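Local coordinates for GDP-perosamine synthase (PDB 3BN1), which catalyses the pyridoxal phosphate-dependent transfer of an amino group from L-glutamate to GDP-4-keto-6-deoxy-D-mannose, giving GDP-perosamine for the O-antigen of the bacterial lipopolysaccharide, at residues Ser85-Ala90 with Met131-Tyr136; Pro102-Asn107 with His321-Met326. One frame throughout, in Å; residues are numbered along the deposited sequence.

Contact 1 (Ser85-Ala90 with Met131-Tyr136). With AKG (2-oxoglutaric acid), chain G.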
ATOM      1  N   SER A  85     -20.584  -7.170  12.038  1.00  7.59           N
ATOM      2  CA  SER A  85     -20.843  -5.720  11.980  1.00  7.63           C
ATOM      3  C   SER A  85     -19.867  -5.046  12.936  1.00  9.73           C
ATOM      4  O   SER A  85     -19.332  -3.992  12.608  1.00  9.00           O
ATOM      5  CB  SER A  85     -22.254  -5.349  12.431  1.00  9.31           C
ATOM      6  OG  SER A  85     -22.564  -4.004  12.097  1.00 15.02           O
ATOM      7  N   LEU A  86     -19.613  -5.686  14.091  1.00 11.12           N
ATOM      8  CA  LEU A  86     -18.628  -5.164  15.067  1.00  4.95           C
ATOM      9  C   LEU A  86     -17.199  -5.520  14.712  1.00  5.92           C
ATOM     10  O   LEU A  86     -16.732  -6.635  15.014  1.00  9.61           O
ATOM     11  CB  LEU A  86     -18.910  -5.649  16.483  1.00  5.12           C
ATOM     12  CG  LEU A  86     -18.171  -4.825  17.585  1.00 10.94           C
ATOM     13  CD1 LEU A  86     -18.775  -3.412  17.689  1.00  8.02           C
ATOM     14  CD2 LEU A  86     -18.283  -5.473  18.959  1.00  7.22           C
ATOM     15  N   THR A  87     -16.516  -4.572  14.068  1.00 13.67           N
ATOM     16  CA  THR A  87     -15.121  -4.751  13.596  1.00  5.69           C
ATOM     17  C   THR A  87     -14.601  -3.402  13.084  1.00  4.00           C
ATOM     18  O   THR A  87     -15.373  -2.432  12.923  1.00  7.42           O
ATOM     19  CB  THR A  87     -14.968  -5.824  12.472  1.00 14.59           C
ATOM     20  OG1 THR A  87     -13.579  -5.993  12.128  1.00  5.67           O
ATOM     21  CG2 THR A  87     -15.712  -5.450  11.194  1.00  8.42           C
ATOM     22  N   TYR A  88     -13.320  -3.397  12.741  1.00 11.67           N
ATOM     23  CA  TYR A  88     -12.700  -2.248  12.119  1.00  7.87           C
ATOM     24  C   TYR A  88     -13.144  -2.310  10.635  1.00  1.81           C
ATOM     25  O   TYR A  88     -13.264  -3.365  10.024  1.00  7.26           O
ATOM     26  CB  TYR A  88     -11.178  -2.331  12.238  1.00  6.53           C
ATOM     27  CG  TYR A  88     -10.593  -1.136  11.548  1.00 13.05           C
ATOM     28  CD1 TYR A  88     -10.887   0.159  12.001  1.00 13.28           C
ATOM     29  CD2 TYR A  88      -9.796  -1.315  10.408  1.00 15.43           C
ATOM     30  CE1 TYR A  88     -10.312   1.238  11.403  1.00  4.70           C
ATOM     31  CE2 TYR A  88      -9.231  -0.253   9.804  1.00  9.24           C
ATOM     32  CZ  TYR A  88      -9.535   1.006  10.262  1.00 10.90           C
ATOM     33  OH  TYR A  88      -9.016   2.067   9.578  1.00 11.98           O
ATOM     34  N   ILE A  89     -13.432  -1.148  10.068  1.00 11.30           N
ATOM     35  CA  ILE A  89     -14.086  -1.094   8.803  1.00  6.06           C
ATOM     36  C   ILE A  89     -13.352  -1.710   7.644  1.00  7.82           C
ATOM     37  O   ILE A  89     -13.996  -2.064   6.637  1.00 13.89           O
ATOM     38  CB  ILE A  89     -14.367   0.328   8.407  1.00  5.27           C
ATOM     39  CG1 ILE A  89     -15.480   0.382   7.348  1.00  8.62           C
ATOM     40  CG2 ILE A  89     -13.038   0.996   8.052  1.00  4.57           C
ATOM     41  CD1 ILE A  89     -16.042   1.814   7.148  1.00  7.17           C
ATOM     42  N   ALA A  90     -12.025  -1.844   7.796  1.00  5.98           N
ATOM     43  CA  ALA A  90     -11.212  -2.465   6.767  1.00  7.41           C
ATOM     44  C   ALA A  90     -11.720  -3.877   6.505  1.00  4.30           C
ATOM     45  O   ALA A  90     -11.620  -4.331   5.349  1.00  8.35           O
ATOM     46  CB  ALA A  90      -9.701  -2.460   7.139  1.00  8.35           C
ATOM     47  N   MET A 131     -15.593 -14.354   7.384  1.00  6.62           N
ATOM     48  CA  MET A 131     -14.430 -13.654   7.933  1.00  4.03           C
ATOM     49  C   MET A 131     -14.569 -13.433   9.457  1.00 19.17           C
ATOM     50  O   MET A 131     -15.013 -12.380   9.950  1.00  9.29           O
ATOM     51  CB  MET A 131     -14.218 -12.302   7.210  1.00  7.72           C
ATOM     52  CG  MET A 131     -12.983 -11.565   7.720  1.00  5.74           C
ATOM     53  SD  MET A 131     -12.874  -9.851   7.026  1.00 12.66           S
ATOM     54  CE  MET A 131     -12.583 -10.248   5.203  1.00  7.84           C
ATOM     55  N   PRO A 132     -14.126 -14.414  10.225  1.00 12.52           N
ATOM     56  CA  PRO A 132     -14.117 -14.193  11.664  1.00 14.98           C
ATOM     57  C   PRO A 132     -13.022 -13.117  11.963  1.00 14.26           C
ATOM     58  O   PRO A 132     -11.953 -13.065  11.332  1.00 11.01           O
ATOM     59  CB  PRO A 132     -13.749 -15.586  12.231  1.00 12.32           C
ATOM     60  CG  PRO A 132     -12.962 -16.192  11.112  1.00 12.37           C
ATOM     61  CD  PRO A 132     -13.760 -15.815   9.895  1.00  5.03           C
ATOM     62  N   VAL A 133     -13.305 -12.219  12.906  1.00  6.36           N
ATOM     63  CA  VAL A 133     -12.327 -11.235  13.304  1.00  4.03           C
ATOM     64  C   VAL A 133     -12.017 -11.486  14.784  1.00  4.14           C
ATOM     65  O   VAL A 133     -12.928 -11.489  15.613  1.00 10.99           O
ATOM     66  CB  VAL A 133     -12.828  -9.805  13.129  1.00 13.86           C
ATOM     67  CG1 VAL A 133     -11.798  -8.803  13.652  1.00  8.02           C
ATOM     68  CG2 VAL A 133     -13.279  -9.559  11.682  1.00  3.03           C
ATOM     69  N   HIS A 134     -10.722 -11.609  15.101  1.00  8.00           N
ATOM     70  CA  HIS A 134     -10.298 -11.858  16.493  1.00 10.52           C
ATOM     71  C   HIS A 134     -10.099 -10.497  17.215  1.00 12.09           C
ATOM     72  O   HIS A 134      -9.005  -9.985  17.341  1.00  8.04           O
ATOM     73  CB  HIS A 134      -9.033 -12.770  16.520  1.00  6.48           C
ATOM     74  CG  HIS A 134      -9.100 -13.960  15.606  1.00  7.05           C
ATOM     75  ND1 HIS A 134     -10.210 -14.773  15.517  1.00 10.56           N
ATOM     76  CD2 HIS A 134      -8.143 -14.566  14.852  1.00 10.83           C
ATOM     77  CE1 HIS A 134      -9.972 -15.767  14.676  1.00 13.32           C
ATOM     78  NE2 HIS A 134      -8.713 -15.683  14.278  1.00  3.47           N
ATOM     79  N   LEU A 135     -11.194  -9.916  17.702  1.00  7.87           N
ATOM     80  CA  LEU A 135     -11.140  -8.597  18.301  1.00  7.58           C
ATOM     81  C   LEU A 135     -10.391  -8.518  19.625  1.00 24.55           C
ATOM     82  O   LEU A 135     -10.583  -9.375  20.491  1.00  9.10           O
ATOM     83  CB  LEU A 135     -12.570  -8.158  18.526  1.00  2.62           C
ATOM     84  CG  LEU A 135     -13.352  -7.632  17.334  1.00 11.10           C
ATOM     85  CD1 LEU A 135     -14.694  -7.035  17.878  1.00  9.28           C
ATOM     86  CD2 LEU A 135     -12.503  -6.598  16.575  1.00  9.64           C
ATOM     87  N   TYR A 136      -9.607  -7.451  19.803  1.00  9.42           N
ATOM     88  CA  TYR A 136      -8.899  -7.213  21.063  1.00 17.70           C
ATOM     89  C   TYR A 136      -7.808  -8.229  21.438  1.00  9.45           C
ATOM     90  O   TYR A 136      -7.095  -8.093  22.449  1.00 17.83           O
ATOM     91  CB  TYR A 136      -9.929  -6.937  22.160  1.00  3.99           C
ATOM     92  CG  TYR A 136     -10.817  -5.820  21.658  1.00  6.19           C
ATOM     93  CD1 TYR A 136     -10.238  -4.790  20.903  1.00  6.62           C
ATOM     94  CD2 TYR A 136     -12.183  -5.907  21.722  1.00 10.05           C
ATOM     95  CE1 TYR A 136     -10.974  -3.830  20.303  1.00  9.05           C
ATOM     96  CE2 TYR A 136     -12.964  -4.896  21.176  1.00 13.17           C
ATOM     97  CZ  TYR A 136     -12.345  -3.871  20.478  1.00 16.84           C
ATOM     98  OH  TYR A 136     -13.071  -2.859  19.910  1.00 17.12           O
TER
HETATM   99  C1  AKG G 374      -7.196   1.545  15.168  1.00 43.32           C
HETATM  100  O1  AKG G 374      -7.294   2.800  15.230  1.00 99.89           O
HETATM  101  O2  AKG G 374      -7.398   0.827  16.178  1.00 99.89           O
HETATM  102  C2  AKG G 374      -6.823   0.901  13.893  1.00 45.47           C
HETATM  103  O5  AKG G 374      -6.612  -0.295  13.862  1.00 53.97           O
HETATM  104  C3  AKG G 374      -6.761   1.780  12.660  1.00 29.63           C
HETATM  105  C4  AKG G 374      -6.194   1.028  11.476  1.00 24.02           C
HETATM  106  C5  AKG G 374      -5.743   2.027  10.445  1.00 16.59           C
HETATM  107  O3  AKG G 374      -5.294   1.576   9.356  1.00 20.44           O
HETATM  108  O4  AKG G 374      -5.883   3.378  10.682  1.00 26.46           O
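T87 turns its hydroxyl toward V133 because OG1 lies anti to the backbone N (chi1 -177°), while V133 splays CG1 anti to its own N (chi1 176°) and keeps CG2 beside that N, offering both methyls to the threonine. OG1 accordingly sits against both methyls of the valine fork, 3.6 Å from V133 CG2 and 3.7 Å from V133 CG1, with the two side chains crossing at about a right angle. A buried hydroxyl against methyls needs a polar partner elsewhere, and T87 OG1 has one in a hydrogen bond with S91 OG, at the start of helix 90-98. The residues suit their places: threonine supplies a compact hydroxyl that can lie on the methyls and still bond to S91, and valine, branched at CB, presents two methyls close to its backbone.

The second meeting pairs L86 with L135, again nearly at right angles. Against L86, L135 uses its CD1 branch, 3.5 Å from the carbonyl L86 O, and the same methyl reaches L86 CD2 at 4.1 Å. The CD2 branch grazes T87, with L135 CD2 4.4 Å from T87 CA. Between V133 and L135 the chain bends in an inverse gamma turn centred on H134, whose ring is hydrogen-bonded to E158 and to the backbone N of C140.

One residue beyond T87, Y88 lays a face of its ring over the bound 2-oxoglutarate: Y88 CZ is 3.6 Å from C4 of the ligand, and Y88 OH is 3.4 Å from C5. Y88 packs on the ligand, while R233 and Q215 of the second subunit hydrogen-bond to it. Loops following neighbouring parallel strands, here 80-84 and 127-130, meeting beside a pocket shared by two subunits, are characteristic of the aspartate aminotransferase fold and its dimeric active site.

Contact 2 (Pro102-Asn107 with His321-Met326)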
ATOM      1  N   PRO A 102     -20.653  -7.698   1.590  1.00  9.25           N
ATOM      2  CA  PRO A 102     -20.449  -8.026   3.003  1.00  3.68           C
ATOM      3  C   PRO A 102     -21.849  -8.456   3.525  1.00 22.76           C
ATOM      4  O   PRO A 102     -22.875  -7.870   3.149  1.00 11.02           O
ATOM      5  CB  PRO A 102     -20.066  -6.658   3.584  1.00  7.51           C
ATOM      6  CG  PRO A 102     -19.569  -5.906   2.418  1.00  5.75           C
ATOM      7  CD  PRO A 102     -20.518  -6.249   1.362  1.00 11.93           C
ATOM      8  N   VAL A 103     -21.901  -9.491   4.366  1.00 13.50           N
ATOM      9  CA  VAL A 103     -23.150  -9.986   4.973  1.00 15.37           C
ATOM     10  C   VAL A 103     -22.853 -10.051   6.450  1.00  5.74           C
ATOM     11  O   VAL A 103     -22.051 -10.880   6.950  1.00 14.07           O
ATOM     12  CB  VAL A 103     -23.584 -11.355   4.407  1.00  8.52           C
ATOM     13  CG1 VAL A 103     -24.813 -11.953   5.188  1.00 10.76           C
ATOM     14  CG2 VAL A 103     -23.892 -11.190   2.908  1.00  7.93           C
ATOM     15  N   LEU A 104     -23.458  -9.082   7.124  1.00  8.69           N
ATOM     16  CA  LEU A 104     -23.145  -8.790   8.473  1.00  4.25           C
ATOM     17  C   LEU A 104     -23.797  -9.761   9.393  1.00 25.10           C
ATOM     18  O   LEU A 104     -24.938 -10.155   9.187  1.00  6.25           O
ATOM     19  CB  LEU A 104     -23.534  -7.343   8.885  1.00 13.81           C
ATOM     20  CG  LEU A 104     -23.012  -6.168   8.038  1.00 11.00           C
ATOM     21  CD1 LEU A 104     -23.455  -4.823   8.556  1.00 10.10           C
ATOM     22  CD2 LEU A 104     -21.473  -6.251   7.959  1.00  8.97           C
ATOM     23  N   VAL A 105     -23.027 -10.089  10.422  1.00  6.36           N
ATOM     24  CA  VAL A 105     -23.446 -11.026  11.481  1.00 11.45           C
ATOM     25  C   VAL A 105     -23.137 -10.401  12.873  1.00  6.86           C
ATOM     26  O   VAL A 105     -22.207  -9.575  13.023  1.00  7.95           O
ATOM     27  CB  VAL A 105     -22.729 -12.407  11.351  1.00  6.90           C
ATOM     28  CG1 VAL A 105     -21.192 -12.242  11.523  1.00 11.00           C
ATOM     29  CG2 VAL A 105     -23.335 -13.386  12.351  1.00  4.84           C
ATOM     30  N   ASP A 106     -23.964 -10.752  13.864  1.00  8.88           N
ATOM     31  CA  ASP A 106     -23.868 -10.198  15.215  1.00  7.45           C
ATOM     32  C   ASP A 106     -22.768 -10.953  15.917  1.00  6.05           C
ATOM     33  O   ASP A 106     -22.310 -11.969  15.418  1.00  8.32           O
ATOM     34  CB  ASP A 106     -25.157 -10.454  16.011  1.00  6.80           C
ATOM     35  CG  ASP A 106     -25.484  -9.341  16.939  1.00  4.82           C
ATOM     36  OD1 ASP A 106     -24.612  -8.470  17.111  1.00  3.89           O
ATOM     37  OD2 ASP A 106     -26.595  -9.331  17.501  1.00  8.74           O
ATOM     38  N   ASN A 107     -22.326 -10.426  17.054  1.00  9.39           N
ATOM     39  CA  ASN A 107     -21.270 -11.026  17.867  1.00  5.91           C
ATOM     40  C   ASN A 107     -21.775 -11.439  19.237  1.00  7.29           C
ATOM     41  O   ASN A 107     -22.923 -11.159  19.608  1.00 11.59           O
ATOM     42  CB  ASN A 107     -20.158 -10.008  18.176  1.00  7.86           C
ATOM     43  CG  ASN A 107     -20.688  -8.699  18.736  1.00  8.67           C
ATOM     44  OD1 ASN A 107     -21.162  -7.882  17.965  1.00 11.00           O
ATOM     45  ND2 ASN A 107     -20.462  -8.416  20.004  1.00  5.75           N
ATOM     46  N   HIS A 321     -17.511   1.295  15.970  1.00 12.46           N
ATOM     47  CA  HIS A 321     -18.934   1.504  15.677  1.00 10.93           C
ATOM     48  C   HIS A 321     -19.318   0.394  14.762  1.00 12.25           C
ATOM     49  O   HIS A 321     -18.600   0.154  13.791  1.00  9.69           O
ATOM     50  CB  HIS A 321     -19.206   2.826  14.911  1.00  9.90           C
ATOM     51  CG  HIS A 321     -18.785   4.045  15.651  1.00 16.97           C
ATOM     52  ND1 HIS A 321     -18.920   4.162  17.019  1.00 66.20           N
ATOM     53  CD2 HIS A 321     -18.177   5.181  15.231  1.00 27.97           C
ATOM     54  CE1 HIS A 321     -18.407   5.314  17.415  1.00 30.81           C
ATOM     55  NE2 HIS A 321     -17.969   5.961  16.349  1.00 28.03           N
ATOM     56  N   PRO A 322     -20.480  -0.222  15.004  1.00 14.38           N
ATOM     57  CA  PRO A 322     -20.920  -1.280  14.115  1.00  6.67           C
ATOM     58  C   PRO A 322     -20.996  -0.718  12.672  1.00  3.80           C
ATOM     59  O   PRO A 322     -21.441   0.411  12.450  1.00 12.79           O
ATOM     60  CB  PRO A 322     -22.307  -1.623  14.672  1.00  9.92           C
ATOM     61  CG  PRO A 322     -22.203  -1.394  16.145  1.00  9.40           C
ATOM     62  CD  PRO A 322     -21.306  -0.155  16.238  1.00  8.78           C
ATOM     63  N   MET A 323     -20.634  -1.533  11.697  1.00  9.96           N
ATOM     64  CA  MET A 323     -20.646  -1.056  10.307  1.00 12.72           C
ATOM     65  C   MET A 323     -21.987  -0.484   9.904  1.00 17.31           C
ATOM     66  O   MET A 323     -22.092   0.476   9.146  1.00 15.23           O
ATOM     67  CB  MET A 323     -20.520  -2.256   9.352  1.00  8.28           C
ATOM     68  CG  MET A 323     -19.206  -3.020   9.522  1.00 22.57           C
ATOM     69  SD  MET A 323     -17.720  -2.101   9.057  1.00 21.01           S
ATOM     70  CE  MET A 323     -17.514  -0.963  10.647  1.00 11.03           C
ATOM     71  N   HIS A 324     -23.013  -1.248  10.238  1.00  7.29           N
ATOM     72  CA  HIS A 324     -24.352  -0.922   9.766  1.00  6.21           C
ATOM     73  C   HIS A 324     -24.837   0.414  10.306  1.00 11.55           C
ATOM     74  O   HIS A 324     -25.936   0.858   9.982  1.00 12.31           O
ATOM     75  CB  HIS A 324     -25.360  -2.146  10.018  1.00  9.88           C
ATOM     76  CG  HIS A 324     -25.750  -2.333  11.453  1.00  7.56           C
ATOM     77  ND1 HIS A 324     -24.845  -2.757  12.407  1.00 12.74           N
ATOM     78  CD2 HIS A 324     -26.899  -2.054  12.127  1.00 11.80           C
ATOM     79  CE1 HIS A 324     -25.430  -2.768  13.595  1.00  6.73           C
ATOM     80  NE2 HIS A 324     -26.678  -2.342  13.454  1.00 12.29           N
ATOM     81  N   ILE A 325     -24.070   1.035  11.200  1.00  4.77           N
ATOM     82  CA  ILE A 325     -24.590   2.295  11.724  1.00 17.81           C
ATOM     83  C   ILE A 325     -23.792   3.417  11.101  1.00 44.81           C
ATOM     84  O   ILE A 325     -24.032   4.561  11.417  1.00 14.45           O
ATOM     85  CB  ILE A 325     -24.638   2.485  13.261  1.00 19.61           C
ATOM     86  CG1 ILE A 325     -23.237   2.657  13.834  1.00 21.66           C
ATOM     87  CG2 ILE A 325     -25.259   1.307  13.937  1.00 15.70           C
ATOM     88  CD1 ILE A 325     -23.196   3.111  15.358  1.00 12.72           C
ATOM     89  N   MET A 326     -22.859   3.108  10.213  1.00 16.16           N
ATOM     90  CA  MET A 326     -22.140   4.198   9.582  1.00  7.40           C
ATOM     91  C   MET A 326     -22.556   4.302   8.121  1.00 22.51           C
ATOM     92  O   MET A 326     -22.981   3.305   7.576  1.00 18.05           O
ATOM     93  CB  MET A 326     -20.633   4.059   9.771  1.00 13.35           C
ATOM     94  CG  MET A 326     -20.233   4.250  11.214  1.00 14.17           C
ATOM     95  SD  MET A 326     -18.494   4.193  11.408  1.00 12.30           S
ATOM     96  CE  MET A 326     -18.106   2.504  11.008  1.00 13.78           C
TER
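The 102-105 part of strand 101-105, an edge strand of the large sheet within this chain, faces the short 3-10 segment 323-325, and the two backbones approach most closely where the CA atoms of L104 and H324 stand 8.1 Å apart. Across that distance the contact is carried by a single methyl group. L104 is extended beyond CB, with chi2 near 180°, and this pushes CD1 forward until it meets H324 CB at 3.6 Å. The same L104 CD1 also reaches M323 CB at 4.0 Å, which seats it between the roots of two successive side chains. Leucine suits the position: it is long enough to reach across and wholly apolar, as a buried strand residue facing hydrocarbon should be.

H324 holds its CG between the backbone N and the carbonyl carbon (chi1 73°), and its ring stands obliquely to the leucine methyl. The closest approach is to H324 CB, while the two ring nitrogens are hydrogen-bonded elsewhere, ND1 to S85 OG and NE2 to E341 OE2, and these partners at separate points of the ring should fix its rotation. M323 starts out toward L104, but bends at chi2 and chi3 so that its sulfur end leads off; a flexible, unbranched thioether accommodates such a turn. Behind it, M326 N closes a backbone hydrogen bond to M323 O at 2.9 Å.

Past the strand end, the carboxylate of D106 accepts hydrogen bonds from the backbone nitrogens of I339 and A340 at the start of helix 338-346. Strand 80-84 flanks strand 101-105 in the sheet, helix 90-98 touches both P102 and M323, and at the start of 321-326 the ring of H321 meets that of W224 of the second subunit.

Overall arrangement
From the N terminus, the chain leaves strand 80-84 through 85-90, passes helix 90-98, and reaches 102-107 on the edge strand. It then continues to 131-136, after strand 127-130, where contact 1 closes a loop with 40 residues between its segments. Contact 2 closes a far longer one, of 213 intervening residues, when the chain returns at 321-326. Their segments alternate, so the loops cross. The two are joined directly: S85 O lies 2.9 Å from M323 N, a probable hydrogen bond, and M323 CE packs on T87 O. Together they tie the loops after strands 80-84 and 127-130, the first carrying a ligand-pocket residue, to the edge strand and to the later chain beyond strand 317-318.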